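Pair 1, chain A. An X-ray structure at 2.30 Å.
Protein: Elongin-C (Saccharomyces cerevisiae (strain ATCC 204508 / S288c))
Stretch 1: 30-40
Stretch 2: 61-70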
# COMPACT_ATOMS: atom_id res chain seq x y z
N TYR A 30 -32.72 7.27 -36.38
CA TYR A 30 -33.32 8.03 -35.29
C TYR A 30 -33.37 9.50 -35.68
O TYR A 30 -32.40 10.03 -36.22
CB TYR A 30 -32.53 7.85 -33.99
CG TYR A 30 -32.47 6.43 -33.49
CD1 TYR A 30 -31.45 5.57 -33.89
CD2 TYR A 30 -33.43 5.94 -32.61
CE1 TYR A 30 -31.39 4.27 -33.43
CE2 TYR A 30 -33.38 4.64 -32.15
CZ TYR A 30 -32.36 3.81 -32.57
OH TYR A 30 -32.30 2.51 -32.11
N GLU A 31 -34.49 10.14 -35.39
CA GLU A 31 -34.67 11.56 -35.65
C GLU A 31 -34.61 12.33 -34.34
O GLU A 31 -35.06 11.85 -33.30
CB GLU A 31 -36.01 11.84 -36.35
CG GLU A 31 -36.15 11.18 -37.71
CD GLU A 31 -37.02 11.98 -38.66
OE1 GLU A 31 -36.86 13.21 -38.72
OE2 GLU A 31 -37.88 11.37 -39.33
N ILE A 32 -34.03 13.53 -34.40
CA ILE A 32 -33.83 14.37 -33.22
C ILE A 32 -34.16 15.81 -33.59
O ILE A 32 -33.80 16.28 -34.68
CB ILE A 32 -32.39 14.26 -32.68
CG1 ILE A 32 -31.97 12.80 -32.54
CG2 ILE A 32 -32.28 14.97 -31.33
CD1 ILE A 32 -31.31 12.22 -33.79
N SER A 33 -34.83 16.50 -32.68
CA SER A 33 -35.09 17.92 -32.87
C SER A 33 -33.77 18.66 -33.07
O SER A 33 -32.82 18.47 -32.30
CB SER A 33 -35.84 18.49 -31.66
OG SER A 33 -35.96 19.90 -31.76
N ARG A 34 -33.72 19.50 -34.10
CA ARG A 34 -32.49 20.25 -34.37
C ARG A 34 -32.05 21.03 -33.14
O ARG A 34 -30.85 21.17 -32.88
CB ARG A 34 -32.71 21.20 -35.56
CG ARG A 34 -31.44 21.90 -36.02
CD ARG A 34 -31.70 22.77 -37.24
NE ARG A 34 -32.64 23.85 -36.96
CZ ARG A 34 -32.30 25.05 -36.51
NH1 ARG A 34 -31.02 25.36 -36.29
NH2 ARG A 34 -33.23 25.96 -36.29
N SER A 35 -33.01 21.54 -32.36
CA SER A 35 -32.66 22.25 -31.13
C SER A 35 -32.12 21.29 -30.08
O SER A 35 -31.32 21.71 -29.22
CB SER A 35 -33.89 22.99 -30.60
OG SER A 35 -33.56 23.73 -29.43
N ALA A 36 -32.52 20.02 -30.12
CA ALA A 36 -32.00 19.04 -29.17
C ALA A 36 -30.61 18.57 -29.58
O ALA A 36 -29.71 18.48 -28.74
CB ALA A 36 -32.96 17.85 -29.07
N ALA A 37 -30.42 18.27 -30.87
CA ALA A 37 -29.11 17.86 -31.35
C ALA A 37 -28.08 18.98 -31.27
O ALA A 37 -26.88 18.70 -31.26
CB ALA A 37 -29.22 17.36 -32.80
N MET A 38 -28.53 20.24 -31.20
CA MET A 38 -27.60 21.35 -31.05
C MET A 38 -26.82 21.27 -29.74
O MET A 38 -25.75 21.88 -29.64
CB MET A 38 -28.37 22.68 -31.12
CG MET A 38 -27.52 23.92 -30.86
SD MET A 38 -28.44 25.45 -31.08
CE MET A 38 -27.27 26.65 -30.45
N ILE A 39 -27.33 20.54 -28.75
CA ILE A 39 -26.62 20.39 -27.49
C ILE A 39 -25.28 19.72 -27.71
O ILE A 39 -24.29 20.03 -27.03
CB ILE A 39 -27.48 19.60 -26.48
CG1 ILE A 39 -28.84 20.29 -26.29
CG2 ILE A 39 -26.75 19.48 -25.14
CD1 ILE A 39 -29.81 19.50 -25.44
N SER A 40 -25.21 18.80 -28.67
CA SER A 40 -23.97 18.11 -29.00
C SER A 40 -23.13 18.97 -29.94
O SER A 40 -23.55 19.21 -31.08
CB SER A 40 -24.26 16.75 -29.64
OG SER A 40 -23.07 16.08 -30.00
N ALA A 61 -28.96 7.90 -26.04
CA ALA A 61 -28.37 9.22 -26.27
C ALA A 61 -29.43 10.23 -26.68
O ALA A 61 -29.51 11.33 -26.11
CB ALA A 61 -27.28 9.12 -27.34
N VAL A 62 -30.26 9.87 -27.65
CA VAL A 62 -31.37 10.75 -28.05
C VAL A 62 -32.28 11.01 -26.86
O VAL A 62 -32.75 12.13 -26.65
CB VAL A 62 -32.14 10.14 -29.23
CG1 VAL A 62 -33.29 11.05 -29.65
CG2 VAL A 62 -31.21 9.90 -30.41
N GLU A 63 -32.54 9.97 -26.05
CA GLU A 63 -33.37 10.14 -24.87
C GLU A 63 -32.78 11.19 -23.93
O GLU A 63 -33.51 11.96 -23.31
CB GLU A 63 -33.55 8.80 -24.16
CG GLU A 63 -34.49 8.86 -22.95
CD GLU A 63 -34.71 7.50 -22.31
OE1 GLU A 63 -34.49 6.48 -22.99
OE2 GLU A 63 -35.09 7.46 -21.12
N TYR A 64 -31.45 11.22 -23.81
CA TYR A 64 -30.82 12.23 -22.96
C TYR A 64 -30.91 13.62 -23.59
O TYR A 64 -31.18 14.60 -22.90
CB TYR A 64 -29.36 11.87 -22.69
CG TYR A 64 -28.63 12.99 -21.98
CD1 TYR A 64 -28.71 13.13 -20.60
CD2 TYR A 64 -27.88 13.92 -22.69
CE1 TYR A 64 -28.06 14.17 -19.94
CE2 TYR A 64 -27.22 14.95 -22.04
CZ TYR A 64 -27.32 15.07 -20.67
OH TYR A 64 -26.67 16.10 -20.02
N LEU A 65 -30.67 13.72 -24.90
CA LEU A 65 -30.71 15.02 -25.57
C LEU A 65 -32.06 15.69 -25.35
O LEU A 65 -32.13 16.84 -24.91
CB LEU A 65 -30.42 14.86 -27.06
CG LEU A 65 -29.00 14.43 -27.42
CD1 LEU A 65 -28.89 14.17 -28.92
CD2 LEU A 65 -27.97 15.47 -26.99
N ASN A 66 -33.15 14.98 -25.67
CA ASN A 66 -34.47 15.51 -25.39
C ASN A 66 -34.62 15.83 -23.90
O ASN A 66 -35.09 16.91 -23.52
CB ASN A 66 -35.54 14.52 -25.84
CG ASN A 66 -35.42 14.17 -27.30
OD1 ASN A 66 -35.13 15.03 -28.14
ND2 ASN A 66 -35.63 12.90 -27.63
N TYR A 67 -34.20 14.89 -23.05
CA TYR A 67 -34.23 15.13 -21.61
C TYR A 67 -33.47 16.39 -21.24
O TYR A 67 -33.86 17.12 -20.33
CB TYR A 67 -33.66 13.91 -20.88
CG TYR A 67 -33.31 14.17 -19.43
CD1 TYR A 67 -34.27 14.05 -18.43
CD2 TYR A 67 -32.02 14.51 -19.05
CE1 TYR A 67 -33.96 14.27 -17.11
CE2 TYR A 67 -31.69 14.74 -17.73
CZ TYR A 67 -32.67 14.62 -16.76
OH TYR A 67 -32.35 14.84 -15.44
N ASN A 68 -32.37 16.67 -21.95
CA ASN A 68 -31.56 17.83 -21.62
C ASN A 68 -32.26 19.13 -22.00
O ASN A 68 -32.40 20.03 -21.17
CB ASN A 68 -30.20 17.74 -22.32
CG ASN A 68 -29.25 18.84 -21.89
OD1 ASN A 68 -29.41 20.00 -22.27
ND2 ASN A 68 -28.25 18.48 -21.09
N LEU A 69 -32.72 19.23 -23.25
CA LEU A 69 -33.37 20.45 -23.70
C LEU A 69 -34.61 20.77 -22.86
O LEU A 69 -34.92 21.94 -22.63
CB LEU A 69 -33.75 20.34 -25.18
CG LEU A 69 -34.47 21.55 -25.78
CD1 LEU A 69 -33.61 22.80 -25.69
CD2 LEU A 69 -34.88 21.27 -27.22
N LYS A 70 -35.32 19.74 -22.40
CA LYS A 70 -36.53 19.96 -21.62
C LYS A 70 -36.22 20.71 -20.33
O LYS A 70 -36.76 21.79 -20.07
CB LYS A 70 -37.22 18.63 -21.32
CG LYS A 70 -37.92 18.01 -22.52
CD LYS A 70 -38.65 16.73 -22.15
CE LYS A 70 -39.35 16.11 -23.35
NZ LYS A 70 -40.10 14.87 -23.00

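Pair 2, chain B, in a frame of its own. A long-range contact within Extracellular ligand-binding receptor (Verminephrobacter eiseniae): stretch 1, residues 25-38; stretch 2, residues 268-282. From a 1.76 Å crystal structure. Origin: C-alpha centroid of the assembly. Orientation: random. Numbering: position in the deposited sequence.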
# COMPACT_ATOMS: atom_id res chain seq x y z
N ASN B 25 0.37 -6.59 9.73
CA ASN B 25 0.39 -7.84 10.48
C ASN B 25 -0.94 -8.10 11.20
O ASN B 25 -1.43 -9.23 11.23
CB ASN B 25 1.56 -7.82 11.47
CG ASN B 25 1.71 -9.11 12.26
OD1 ASN B 25 1.50 -9.14 13.47
ND2 ASN B 25 2.09 -10.18 11.57
N GLN B 26 -1.51 -7.06 11.79
CA GLN B 26 -2.80 -7.17 12.47
C GLN B 26 -3.90 -7.62 11.51
O GLN B 26 -4.74 -8.47 11.86
CB GLN B 26 -3.17 -5.84 13.11
CG GLN B 26 -2.40 -5.57 14.40
CD GLN B 26 -2.34 -4.10 14.75
OE1 GLN B 26 -2.92 -3.26 14.06
NE2 GLN B 26 -1.63 -3.77 15.83
N GLY B 27 -3.91 -7.05 10.32
CA GLY B 27 -4.93 -7.40 9.34
C GLY B 27 -4.76 -8.83 8.85
O GLY B 27 -5.74 -9.55 8.65
N ILE B 28 -3.52 -9.24 8.67
CA ILE B 28 -3.26 -10.61 8.23
C ILE B 28 -3.73 -11.59 9.31
O ILE B 28 -4.44 -12.56 9.00
CB ILE B 28 -1.76 -10.83 7.95
CG1 ILE B 28 -1.32 -10.02 6.72
CG2 ILE B 28 -1.45 -12.30 7.73
CD1 ILE B 28 0.21 -9.93 6.58
N LYS B 29 -3.38 -11.33 10.57
CA LYS B 29 -3.78 -12.22 11.65
C LYS B 29 -5.28 -12.25 11.82
O LYS B 29 -5.86 -13.31 12.12
CB LYS B 29 -3.14 -11.77 12.97
CG LYS B 29 -1.66 -12.00 13.04
CD LYS B 29 -1.13 -11.41 14.32
CE LYS B 29 0.26 -11.92 14.62
NZ LYS B 29 0.92 -11.11 15.68
N ALA B 30 -5.92 -11.10 11.66
CA ALA B 30 -7.37 -11.00 11.75
C ALA B 30 -8.02 -11.91 10.71
O ALA B 30 -8.95 -12.65 11.05
CB ALA B 30 -7.83 -9.56 11.57
N TYR B 31 -7.53 -11.90 9.48
CA TYR B 31 -8.10 -12.81 8.48
C TYR B 31 -7.84 -14.28 8.84
O TYR B 31 -8.77 -15.11 8.80
CB TYR B 31 -7.60 -12.55 7.06
CG TYR B 31 -8.09 -13.65 6.14
CD1 TYR B 31 -9.43 -13.71 5.78
CD2 TYR B 31 -7.24 -14.66 5.71
CE1 TYR B 31 -9.91 -14.74 4.97
CE2 TYR B 31 -7.71 -15.70 4.91
CZ TYR B 31 -9.04 -15.72 4.54
OH TYR B 31 -9.52 -16.74 3.73
N LEU B 32 -6.59 -14.60 9.17
CA LEU B 32 -6.23 -15.99 9.49
C LEU B 32 -7.06 -16.56 10.63
O LEU B 32 -7.46 -17.73 10.58
CB LEU B 32 -4.74 -16.11 9.79
CG LEU B 32 -3.84 -15.77 8.60
CD1 LEU B 32 -2.40 -16.10 8.94
CD2 LEU B 32 -4.29 -16.49 7.34
N ALA B 33 -7.32 -15.76 11.66
CA ALA B 33 -8.17 -16.21 12.76
C ALA B 33 -9.60 -16.48 12.29
O ALA B 33 -10.23 -17.45 12.72
CB ALA B 33 -8.14 -15.18 13.92
N GLN B 34 -10.11 -15.60 11.43
CA GLN B 34 -11.44 -15.73 10.86
C GLN B 34 -11.45 -17.00 10.01
O GLN B 34 -12.36 -17.83 10.12
CB GLN B 34 -11.75 -14.47 10.03
CG GLN B 34 -13.22 -14.24 9.67
CD GLN B 34 -13.46 -12.93 8.91
OE1 GLN B 34 -12.84 -12.67 7.87
NE2 GLN B 34 -14.39 -12.10 9.41
N ALA B 35 -10.42 -17.17 9.18
CA ALA B 35 -10.31 -18.35 8.32
C ALA B 35 -10.25 -19.64 9.14
O ALA B 35 -10.89 -20.63 8.78
CB ALA B 35 -9.09 -18.24 7.41
N ASN B 36 -9.50 -19.63 10.23
CA ASN B 36 -9.40 -20.82 11.08
C ASN B 36 -10.67 -21.13 11.85
O ASN B 36 -11.00 -22.30 12.07
CB ASN B 36 -8.19 -20.75 12.01
CG ASN B 36 -6.87 -20.90 11.26
OD1 ASN B 36 -6.81 -21.52 10.20
ND2 ASN B 36 -5.81 -20.31 11.80
N LYS B 37 -11.39 -20.09 12.26
CA LYS B 37 -12.69 -20.29 12.91
C LYS B 37 -13.66 -20.94 11.95
O LYS B 37 -14.59 -21.63 12.37
CB LYS B 37 -13.27 -18.95 13.39
CG LYS B 37 -12.66 -18.41 14.67
CD LYS B 37 -13.56 -17.33 15.26
CE LYS B 37 -12.95 -16.70 16.51
NZ LYS B 37 -13.97 -16.02 17.37
N ALA B 38 -13.46 -20.70 10.66
CA ALA B 38 -14.31 -21.28 9.61
C ALA B 38 -13.77 -22.63 9.12
O ALA B 38 -14.19 -23.12 8.07
CB ALA B 38 -14.47 -20.32 8.46
N ARG B 268 -17.54 -4.96 6.27
CA ARG B 268 -18.14 -5.51 7.48
C ARG B 268 -17.41 -6.77 7.96
O ARG B 268 -17.23 -6.97 9.16
CB ARG B 268 -19.62 -5.79 7.27
CG ARG B 268 -20.44 -4.56 6.99
CD ARG B 268 -21.87 -4.93 6.59
NE ARG B 268 -22.30 -4.10 5.48
CZ ARG B 268 -22.74 -4.56 4.31
NH1 ARG B 268 -22.84 -5.86 4.10
NH2 ARG B 268 -23.10 -3.71 3.36
N GLU B 269 -17.00 -7.61 7.01
CA GLU B 269 -16.24 -8.82 7.33
C GLU B 269 -14.86 -8.50 7.90
O GLU B 269 -14.39 -9.16 8.83
CB GLU B 269 -16.13 -9.72 6.09
CG GLU B 269 -17.49 -10.28 5.66
CD GLU B 269 -17.50 -10.92 4.29
OE1 GLU B 269 -16.63 -10.58 3.45
OE2 GLU B 269 -18.39 -11.77 4.05
N PHE B 270 -14.20 -7.50 7.33
CA PHE B 270 -12.95 -7.01 7.87
C PHE B 270 -13.16 -6.49 9.29
O PHE B 270 -12.43 -6.84 10.20
CB PHE B 270 -12.39 -5.90 6.97
CG PHE B 270 -11.36 -5.03 7.64
CD1 PHE B 270 -10.10 -5.53 7.95
CD2 PHE B 270 -11.66 -3.70 7.95
CE1 PHE B 270 -9.14 -4.72 8.57
CE2 PHE B 270 -10.71 -2.89 8.56
CZ PHE B 270 -9.45 -3.39 8.87
N GLN B 271 -14.18 -5.66 9.48
CA GLN B 271 -14.42 -5.10 10.81
C GLN B 271 -14.74 -6.19 11.81
O GLN B 271 -14.27 -6.15 12.95
CB GLN B 271 -15.50 -4.02 10.76
CG GLN B 271 -15.02 -2.75 10.07
CD GLN B 271 -16.14 -2.03 9.34
OE1 GLN B 271 -17.30 -2.42 9.44
NE2 GLN B 271 -15.79 -0.99 8.59
N ALA B 272 -15.51 -7.19 11.39
CA ALA B 272 -15.83 -8.31 12.27
C ALA B 272 -14.57 -9.07 12.66
O ALA B 272 -14.42 -9.50 13.81
CB ALA B 272 -16.84 -9.23 11.62
N ALA B 273 -13.66 -9.25 11.71
CA ALA B 273 -12.42 -9.96 11.96
C ALA B 273 -11.55 -9.17 12.95
O ALA B 273 -10.94 -9.75 13.85
CB ALA B 273 -11.67 -10.23 10.65
N MSE B 274 -11.51 -7.85 12.78
CA MSE B 274 -10.76 -7.00 13.69
C MSE B 274 -11.32 -6.98 15.12
O MSE B 274 -10.54 -6.99 16.08
CB MSE B 274 -10.63 -5.57 13.13
CG MSE B 274 -9.81 -5.48 11.84
SE MSE B 274 -7.92 -5.96 12.15
CE MSE B 274 -7.37 -4.43 13.20
N LYS B 275 -12.65 -6.97 15.28
CA LYS B 275 -13.22 -6.96 16.64
C LYS B 275 -12.85 -8.23 17.38
O LYS B 275 -12.56 -8.21 18.58
CB LYS B 275 -14.76 -6.92 16.66
CG LYS B 275 -15.48 -6.18 15.58
CD LYS B 275 -15.21 -4.69 15.63
CE LYS B 275 -16.00 -3.96 14.54
NZ LYS B 275 -15.47 -2.60 14.30
N GLU B 276 -12.90 -9.35 16.66
CA GLU B 276 -12.60 -10.64 17.25
C GLU B 276 -11.14 -10.74 17.69
O GLU B 276 -10.84 -11.17 18.81
CB GLU B 276 -12.93 -11.76 16.25
CG GLU B 276 -14.41 -11.86 15.89
CD GLU B 276 -14.71 -12.98 14.89
OE1 GLU B 276 -13.92 -13.17 13.93
OE2 GLU B 276 -15.75 -13.66 15.05
N ALA B 277 -10.23 -10.32 16.81
CA ALA B 277 -8.80 -10.47 17.04
C ALA B 277 -8.22 -9.36 17.91
O ALA B 277 -7.32 -9.60 18.72
CB ALA B 277 -8.06 -10.54 15.70
N PHE B 278 -8.72 -8.14 17.73
CA PHE B 278 -8.18 -6.98 18.45
C PHE B 278 -9.30 -6.11 19.00
O PHE B 278 -9.50 -4.99 18.52
CB PHE B 278 -7.28 -6.16 17.51
CG PHE B 278 -6.18 -6.96 16.90
CD1 PHE B 278 -5.03 -7.26 17.62
CD2 PHE B 278 -6.30 -7.45 15.60
CE1 PHE B 278 -4.01 -8.01 17.07
CE2 PHE B 278 -5.29 -8.21 15.04
CZ PHE B 278 -4.15 -8.49 15.77
N PRO B 279 -10.03 -6.62 20.01
CA PRO B 279 -11.23 -5.94 20.51
C PRO B 279 -11.00 -4.55 21.10
O PRO B 279 -11.95 -3.76 21.14
CB PRO B 279 -11.76 -6.90 21.58
CG PRO B 279 -10.60 -7.75 21.96
CD PRO B 279 -9.79 -7.89 20.71
N GLN B 280 -9.79 -4.24 21.56
CA GLN B 280 -9.54 -2.92 22.13
C GLN B 280 -9.56 -1.83 21.07
O GLN B 280 -9.73 -0.65 21.38
CB GLN B 280 -8.19 -2.86 22.86
CG GLN B 280 -7.99 -3.94 23.91
CD GLN B 280 -9.17 -4.09 24.85
OE1 GLN B 280 -9.84 -3.11 25.21
NE2 GLN B 280 -9.44 -5.32 25.26
N MSE B 281 -9.37 -2.22 19.82
CA MSE B 281 -9.22 -1.24 18.76
C MSE B 281 -10.54 -0.56 18.42
O MSE B 281 -11.56 -1.22 18.22
CB MSE B 281 -8.64 -1.89 17.52
CG MSE B 281 -7.39 -1.21 17.05
SE MSE B 281 -6.49 -2.33 15.78
CE MSE B 281 -5.15 -3.15 16.93
N GLN B 282 -10.51 0.77 18.35
CA GLN B 282 -11.73 1.55 18.20
C GLN B 282 -11.88 2.05 16.77
O GLN B 282 -12.98 2.38 16.33
CB GLN B 282 -11.71 2.75 19.15
CG GLN B 282 -11.62 2.38 20.62
CD GLN B 282 -12.97 2.10 21.23
OE1 GLN B 282 -13.97 2.69 20.83
NE2 GLN B 282 -13.01 1.19 22.20
O HOH W 1 -10.49 -12.43 13.56

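What backbone arrangement do the two contacts share? Fourteen central residues superpose with an RMSD of 0.7 Å. In each pair a helical segment lays an alanine against a second helix: Ala A36 falls on Ala B30, and the facing residues Leu A65, Asn A66 and Leu A69 fall on Ala B273, Met B274 and Ala B277. The lead-in differs. In pair 1 a strand runs into a short helical segment, with Ser A33 as N-cap; in pair 2 the whole first stretch up to Lys B37 is one helix, crossing its partner almost at right angles, at 92°.

Why does an alanine sit at the center of both? Its CB points toward the second helix, and the small side chain lets the backbones come close: the CA atoms of Ala A36 and Leu A65 are 5.5 Å apart, those of Ala B30 and Ala B273 5.2 Å. In pair 1 the CB of Ala A36 lies 4.4 Å from the CB of Leu A65 and 4.3 Å from the CD2 of Leu A69. In pair 2 the CB of Ala B30 lies 4.0 Å from the CB of Ala B273 and 4.3 Å from the CB of Ala B277, so methyl groups meet where pair 1 uses leucines.

How is the space around the alanine filled? At the position shared by Asn A66 and Met B274, both side chains leave CA sideways and their ends come nearer the other stretch. Asn A66 brings OD1 to 3.7 Å from the CB of Ala A36, whereas the selenomethionine Met B274 puts SE 3.6 Å from the CB of Ala B30. Ile A39 supplies more bulk in pair 1, its CD1 4.0 Å from the CB of Leu A69; its match, Ala B33, makes no contact. In pair 2 a water donates to both Ala B30 O, at 3.0 Å, and Ala B273 O, at 2.7 Å, bridging the two backbones.

What holds the flanks? Pair 1 has no hydrogen bond across the contact and relies on apolar packing, including Ile A32 CG1 against Val A62 CG1 at 3.6 Å. Pair 2 adds polar ties: Gln B34 NE2 donates to Glu B269 O at 3.0 Å, and Lys B37 NZ makes a long salt bridge to Glu B276 OE2 at 3.8 Å. Beyond the helix end, the Phe B278 ring takes Gln B26 CG over one face, 4.0 Å from its centroid, a CH-pi contact.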